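Local coordinates for nitrogen regulatory protein P-II (Thiomonas intermedia, PDB 5DS7) that binds the adenine nucleotides AMP and ADP between its subunits and probably regulates the activity of other proteins, as a PII-like signalling protein, at residues B[13-18]-B[90-95]; B[9-14]-B[96-101]. All coordinates share one frame; numbering follows the deposited sequence.

Contact 1 (B[13-18]-B[90-95]); sequences EIILEG and SGVVFV. With AMP (adenosine monophosphate), chain G.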
loop_
_atom_site.group_PDB
_atom_site.type_symbol
_atom_site.label_atom_id
_atom_site.label_comp_id
_atom_site.label_asym_id
_atom_site.label_seq_id
_atom_site.Cartn_x
_atom_site.Cartn_y
_atom_site.Cartn_z
ATOM N N GLU B 13 -1.300 7.325 1.643
ATOM C CA GLU B 13 0.020 6.731 1.859
ATOM C C GLU B 13 1.027 7.868 1.898
ATOM O O GLU B 13 1.189 8.600 0.924
ATOM C CB GLU B 13 0.368 5.711 0.770
ATOM C CG GLU B 13 -0.521 4.476 0.837
ATOM C CD GLU B 13 -0.264 3.458 -0.274
ATOM O OE1 GLU B 13 -0.958 2.417 -0.297
ATOM O OE2 GLU B 13 0.626 3.688 -1.120
ATOM N N ILE B 14 1.673 8.040 3.039
ATOM C CA ILE B 14 2.599 9.149 3.237
ATOM C C ILE B 14 3.991 8.596 3.441
ATOM O O ILE B 14 4.225 7.847 4.382
ATOM C CB ILE B 14 2.198 10.006 4.435
ATOM C CG1 ILE B 14 0.706 10.346 4.337
ATOM C CG2 ILE B 14 3.100 11.253 4.533
ATOM C CD1 ILE B 14 0.034 10.580 5.681
ATOM N N ILE B 15 4.902 8.945 2.538
ATOM C CA ILE B 15 6.248 8.390 2.554
ATOM C C ILE B 15 7.223 9.497 2.868
ATOM O O ILE B 15 7.232 10.506 2.176
ATOM C CB ILE B 15 6.563 7.730 1.200
ATOM C CG1 ILE B 15 5.534 6.623 0.927
ATOM C CG2 ILE B 15 7.976 7.178 1.165
ATOM C CD1 ILE B 15 5.547 6.136 -0.503
ATOM N N LEU B 16 8.009 9.338 3.931
ATOM C CA LEU B 16 8.966 10.364 4.336
ATOM C C LEU B 16 10.031 9.765 5.267
ATOM O O LEU B 16 9.903 8.625 5.711
ATOM C CB LEU B 16 8.244 11.536 5.015
ATOM C CG LEU B 16 7.768 11.336 6.454
ATOM C CD1 LEU B 16 6.950 12.537 6.887
ATOM C CD2 LEU B 16 6.968 10.046 6.624
ATOM N N GLU B 17 11.095 10.517 5.523
ATOM C CA GLU B 17 12.173 10.046 6.394
ATOM C C GLU B 17 11.670 9.860 7.822
ATOM O O GLU B 17 10.884 10.667 8.324
ATOM C CB GLU B 17 13.352 11.029 6.357
ATOM C CG GLU B 17 14.062 11.112 5.012
ATOM C CD GLU B 17 14.896 12.399 4.862
ATOM O OE1 GLU B 17 14.292 13.484 4.717
ATOM O OE2 GLU B 17 16.136 12.324 4.907
ATOM N N GLY B 18 12.124 8.794 8.473
ATOM C CA GLY B 18 11.651 8.418 9.791
ATOM C C GLY B 18 11.862 9.443 10.886
ATOM O O GLY B 18 11.146 9.420 11.889
ATOM N N SER B 90 12.012 15.746 1.829
ATOM C CA SER B 90 11.731 14.623 0.941
ATOM C C SER B 90 10.393 13.985 1.251
ATOM O O SER B 90 10.010 13.915 2.414
ATOM C CB SER B 90 12.834 13.560 1.059
ATOM O OG SER B 90 13.904 13.838 0.178
ATOM N N GLY B 91 9.688 13.507 0.222
ATOM C CA GLY B 91 8.501 12.690 0.437
ATOM C C GLY B 91 7.349 12.915 -0.528
ATOM O O GLY B 91 7.390 13.830 -1.342
ATOM N N VAL B 92 6.307 12.084 -0.423
ATOM C CA VAL B 92 5.141 12.162 -1.310
ATOM C C VAL B 92 3.890 11.720 -0.555
ATOM O O VAL B 92 3.996 11.011 0.438
ATOM C CB VAL B 92 5.323 11.284 -2.572
ATOM C CG1 VAL B 92 6.452 11.800 -3.427
ATOM C CG2 VAL B 92 5.590 9.834 -2.182
ATOM N N VAL B 93 2.716 12.170 -0.992
ATOM C CA VAL B 93 1.441 11.675 -0.458
ATOM C C VAL B 93 0.547 11.181 -1.587
ATOM O O VAL B 93 0.294 11.916 -2.534
ATOM C CB VAL B 93 0.654 12.758 0.319
ATOM C CG1 VAL B 93 -0.556 12.148 0.977
ATOM C CG2 VAL B 93 1.531 13.452 1.324
ATOM N N PHE B 94 0.060 9.948 -1.479
ATOM C CA PHE B 94 -0.830 9.339 -2.467
ATOM C C PHE B 94 -2.226 9.218 -1.864
ATOM O O PHE B 94 -2.376 8.581 -0.832
ATOM C CB PHE B 94 -0.348 7.939 -2.879
ATOM C CG PHE B 94 1.050 7.898 -3.433
ATOM C CD1 PHE B 94 1.548 8.954 -4.170
ATOM C CD2 PHE B 94 1.857 6.782 -3.218
ATOM C CE1 PHE B 94 2.813 8.915 -4.678
ATOM C CE2 PHE B 94 3.142 6.731 -3.719
ATOM C CZ PHE B 94 3.630 7.806 -4.443
ATOM N N VAL B 95 -3.242 9.791 -2.500
ATOM C CA VAL B 95 -4.626 9.645 -2.027
ATOM C C VAL B 95 -5.358 8.515 -2.795
ATOM O O VAL B 95 -5.393 8.504 -4.042
ATOM C CB VAL B 95 -5.406 10.988 -2.176
ATOM C CG1 VAL B 95 -6.782 10.939 -1.448
ATOM C CG2 VAL B 95 -4.566 12.160 -1.660
HETATM P P AMP G . 11.912 12.831 -3.098
HETATM O O1P AMP G . 11.041 13.729 -2.256
HETATM O O2P AMP G . 11.728 13.012 -4.584
HETATM O O3P AMP G . 13.317 12.723 -2.574
HETATM O "O5'" AMP G . 11.314 11.391 -2.790
HETATM C "C5'" AMP G . 11.625 10.745 -1.568
HETATM C "C4'" AMP G . 11.053 9.353 -1.509
HETATM O "O4'" AMP G . 9.664 9.349 -1.919
HETATM C "C3'" AMP G . 11.715 8.355 -2.435
HETATM O "O3'" AMP G . 12.914 7.847 -1.883
HETATM C "C2'" AMP G . 10.638 7.299 -2.610
HETATM O "O2'" AMP G . 10.631 6.430 -1.503
HETATM C "C1'" AMP G . 9.364 8.144 -2.589
HETATM N N9 AMP G . 8.907 8.466 -3.955
HETATM C C8 AMP G . 9.259 9.542 -4.691
HETATM N N7 AMP G . 8.674 9.514 -5.915
HETATM C C5 AMP G . 7.955 8.391 -5.976
HETATM C C6 AMP G . 7.103 7.748 -6.983
HETATM N N6 AMP G . 6.920 8.334 -8.187
HETATM N N1 AMP G . 6.531 6.567 -6.664
HETATM C C2 AMP G . 6.713 5.992 -5.461
HETATM N N3 AMP G . 7.474 6.524 -4.495
HETATM C C4 AMP G . 8.108 7.701 -4.693
HETATM O O HOH W 1 11.414 13.505 4.556
#
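Glu13 and Phe94 pair across two antiparallel strands, and their side chains slant across one another: Glu13 OE2 comes to the ring edge, 3.9 Å from Phe94 CD2, with carboxylate and ring planes 58° apart. Adenine C2 of AMP lies near the ring plane too, but farther round the rim, 3.7 Å from Phe94 CZ, while Ile15 CD1 approaches obliquely. Ile15 and Val92 run side by side toward the same face; Val92 CG1, anti to its own carbonyl carbon (chi1 -65°), reaches 3.8 Å from AMP C8, and CG2 meets Ile15 CD1. Four backbone hydrogen bonds fix this register, Ile15 N to Val92 O being nearly linear (175°). Strands 7-17 and 92-100 here are neighbours in the antiparallel sheet of the ferredoxin-like PII fold, whose helix 75-88 packs on Ile14 and Val93. An alanine in place of Phe94 would remove the ring and is likely to open a gap beside adenine C2 and Ile15 CD1, leaving the base less firmly held. Next to Val92, Gly91 N donates to AMP O1P at 2.8 Å. A water joins Glu17 N and OE1 to Ser90 O, and Lys105 of the second subunit also binds the nucleotide.

Contact 2 (B[9-14]-B[96-101]); sequences LKKLEI and HDIQVG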
loop_
_atom_site.group_PDB
_atom_site.type_symbol
_atom_site.label_atom_id
_atom_site.label_comp_id
_atom_site.label_asym_id
_atom_site.label_seq_id
_atom_site.Cartn_x
_atom_site.Cartn_y
_atom_site.Cartn_z
ATOM N N LEU B 9 -14.318 5.829 1.895
ATOM C CA LEU B 9 -13.334 6.694 2.517
ATOM C C LEU B 9 -12.212 6.853 1.502
ATOM O O LEU B 9 -12.235 6.221 0.433
ATOM C CB LEU B 9 -12.778 6.107 3.814
ATOM C CG LEU B 9 -13.571 5.853 5.094
ATOM C CD1 LEU B 9 -12.660 5.114 6.101
ATOM C CD2 LEU B 9 -14.134 7.126 5.703
ATOM N N LYS B 10 -11.271 7.652 2.199
ATOM C CA LYS B 10 -9.985 7.856 1.545
ATOM C C LYS B 10 -8.876 7.144 2.331
ATOM O O LYS B 10 -8.982 6.919 3.532
ATOM C CB LYS B 10 -9.685 9.339 1.422
ATOM C CG LYS B 10 -10.718 10.110 0.628
ATOM C CD LYS B 10 -10.538 9.906 -0.859
ATOM C CE LYS B 10 -11.818 10.277 -1.596
ATOM N NZ LYS B 10 -11.625 10.369 -3.055
ATOM N N LYS B 11 -7.809 6.784 1.652
ATOM C CA LYS B 11 -6.678 6.208 2.336
ATOM C C LYS B 11 -5.432 6.944 1.844
ATOM O O LYS B 11 -5.168 7.011 0.645
ATOM C CB LYS B 11 -6.588 4.706 2.083
ATOM C CG LYS B 11 -5.548 3.983 2.950
ATOM C CD LYS B 11 -5.141 2.644 2.353
ATOM C CE LYS B 11 -4.119 2.841 1.261
ATOM N NZ LYS B 11 -3.554 1.543 0.792
ATOM N N LEU B 12 -4.692 7.540 2.769
ATOM C CA LEU B 12 -3.441 8.190 2.402
ATOM C C LEU B 12 -2.255 7.262 2.572
ATOM O O LEU B 12 -2.214 6.491 3.529
ATOM C CB LEU B 12 -3.223 9.424 3.255
ATOM C CG LEU B 12 -4.344 10.457 3.302
ATOM C CD1 LEU B 12 -3.871 11.579 4.175
ATOM C CD2 LEU B 12 -4.614 10.964 1.923
ATOM N N GLU B 13 -1.300 7.325 1.643
ATOM C CA GLU B 13 0.020 6.731 1.859
ATOM C C GLU B 13 1.027 7.868 1.898
ATOM O O GLU B 13 1.189 8.600 0.924
ATOM C CB GLU B 13 0.368 5.711 0.770
ATOM C CG GLU B 13 -0.521 4.476 0.837
ATOM C CD GLU B 13 -0.264 3.458 -0.274
ATOM O OE1 GLU B 13 -0.958 2.417 -0.297
ATOM O OE2 GLU B 13 0.626 3.688 -1.120
ATOM N N ILE B 14 1.673 8.040 3.039
ATOM C CA ILE B 14 2.599 9.149 3.237
ATOM C C ILE B 14 3.991 8.596 3.441
ATOM O O ILE B 14 4.225 7.847 4.382
ATOM C CB ILE B 14 2.198 10.006 4.435
ATOM C CG1 ILE B 14 0.706 10.346 4.337
ATOM C CG2 ILE B 14 3.100 11.253 4.533
ATOM C CD1 ILE B 14 0.034 10.580 5.681
ATOM N N HIS B 96 -5.892 7.541 -2.060
ATOM C CA HIS B 96 -6.670 6.439 -2.648
ATOM C C HIS B 96 -8.133 6.534 -2.275
ATOM O O HIS B 96 -8.468 7.021 -1.191
ATOM C CB HIS B 96 -6.189 5.053 -2.174
ATOM C CG HIS B 96 -4.757 4.743 -2.479
ATOM N ND1 HIS B 96 -3.708 5.467 -1.950
ATOM C CD2 HIS B 96 -4.198 3.758 -3.221
ATOM C CE1 HIS B 96 -2.563 4.961 -2.382
ATOM N NE2 HIS B 96 -2.834 3.916 -3.142
ATOM N N ASP B 97 -8.999 6.033 -3.156
ATOM C CA ASP B 97 -10.373 5.708 -2.797
ATOM C C ASP B 97 -10.395 4.306 -2.224
ATOM O O ASP B 97 -9.811 3.405 -2.820
ATOM C CB ASP B 97 -11.310 5.742 -4.005
ATOM C CG ASP B 97 -11.622 7.130 -4.473
ATOM O OD1 ASP B 97 -11.668 8.051 -3.637
ATOM O OD2 ASP B 97 -11.828 7.300 -5.691
ATOM N N ILE B 98 -11.047 4.103 -1.084
ATOM C CA ILE B 98 -11.243 2.735 -0.589
ATOM C C ILE B 98 -12.668 2.545 -0.104
ATOM O O ILE B 98 -13.449 3.492 -0.062
ATOM C CB ILE B 98 -10.295 2.375 0.574
ATOM C CG1 ILE B 98 -10.472 3.341 1.740
ATOM C CG2 ILE B 98 -8.850 2.364 0.127
ATOM C CD1 ILE B 98 -9.805 2.852 2.989
ATOM N N GLN B 99 -13.002 1.313 0.261
ATOM C CA GLN B 99 -14.258 1.048 0.945
ATOM C C GLN B 99 -13.968 0.333 2.247
ATOM O O GLN B 99 -12.993 -0.426 2.352
ATOM C CB GLN B 99 -15.198 0.204 0.083
ATOM C CG GLN B 99 -15.597 0.836 -1.240
ATOM C CD GLN B 99 -16.430 -0.116 -2.074
ATOM O OE1 GLN B 99 -15.911 -1.080 -2.647
ATOM N NE2 GLN B 99 -17.733 0.138 -2.131
ATOM N N VAL B 100 -14.816 0.578 3.240
ATOM C CA VAL B 100 -14.712 -0.082 4.524
ATOM C C VAL B 100 -16.101 -0.486 5.009
ATOM O O VAL B 100 -17.101 0.076 4.582
ATOM C CB VAL B 100 -14.057 0.813 5.584
ATOM C CG1 VAL B 100 -12.694 1.305 5.099
ATOM C CG2 VAL B 100 -14.973 2.018 5.917
ATOM N N GLY B 101 -16.150 -1.454 5.914
ATOM C CA GLY B 101 -17.419 -1.908 6.455
ATOM C C GLY B 101 -17.842 -1.218 7.742
ATOM O O GLY B 101 -18.976 -1.377 8.162
HETATM O O HOH W 2 -13.563 6.747 -1.701
#
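The His96 imidazole carries Lys11 CE over one face, 4.3 Å from the ring centroid and 15° off the normal, a CH-pi contact displaced toward the rim. The Glu13 carboxylate approaches the same ring obliquely, with its plane turned 41° from the imidazole and CD 3.5 Å from His96 CE1. Lys11 starts with CG opposite its backbone N (chi1 -171°) and bends at chi3, which carries CE over the imidazole and lets NZ reach Glu13 OE1 at 2.9 Å on the anti lone pair of that oxygen. This salt bridge belongs to a larger network: Lys11 NZ also meets Glu13 and His96 of the third subunit, while His96 NE2 is paired with Lys11 of the second.

Lys10 and Asp97 lie alongside each other on the other face of the sheet. They form a salt bridge, although the 2.4 Å modelled between Lys10 NZ and Asp97 OD1 is too short to be taken literally. Asp97 OD1 also takes a bond from a water that donates to Leu9 O. Ile98 returns to the His96 face, where CG2 packs 3.8 Å from Lys11 CB; farther along, Leu9 CD1 meets both methyls of Val100, the two side chains crossing nearly at right angles. Backbone bonds pair Leu9 with Ile98 and Lys11 with His96, yet the short strand axes are far from antiparallel, evidence of strong twist. Strand 63-70 flanks 7-17 on its other edge, Lys10 and Leu12 pack against helix 75-88, and Gln99 hydrogen-bonds through its backbone to the third subunit.

Contacts 1 and 2 are successive parts of one antiparallel pairing, strand 7-17 with strand 92-100, their centres 15 Å apart. They share Glu13 and Ile14 and meet directly where Val95 CG2 packs 3.8 Å from Leu12 CD2. Between the two, the angle of the short strand axes falls from 170° to 126°. Contact 1 helps form one AMP site, completed by His48 and Ser47 and by Thr37, Ala69 and Lys105 of the second subunit. Contact 2 is near a different bound AMP, with the Lys11 side chain about 6 Å from it. Both contacts touch the second subunit, and contact 2 also touches the third.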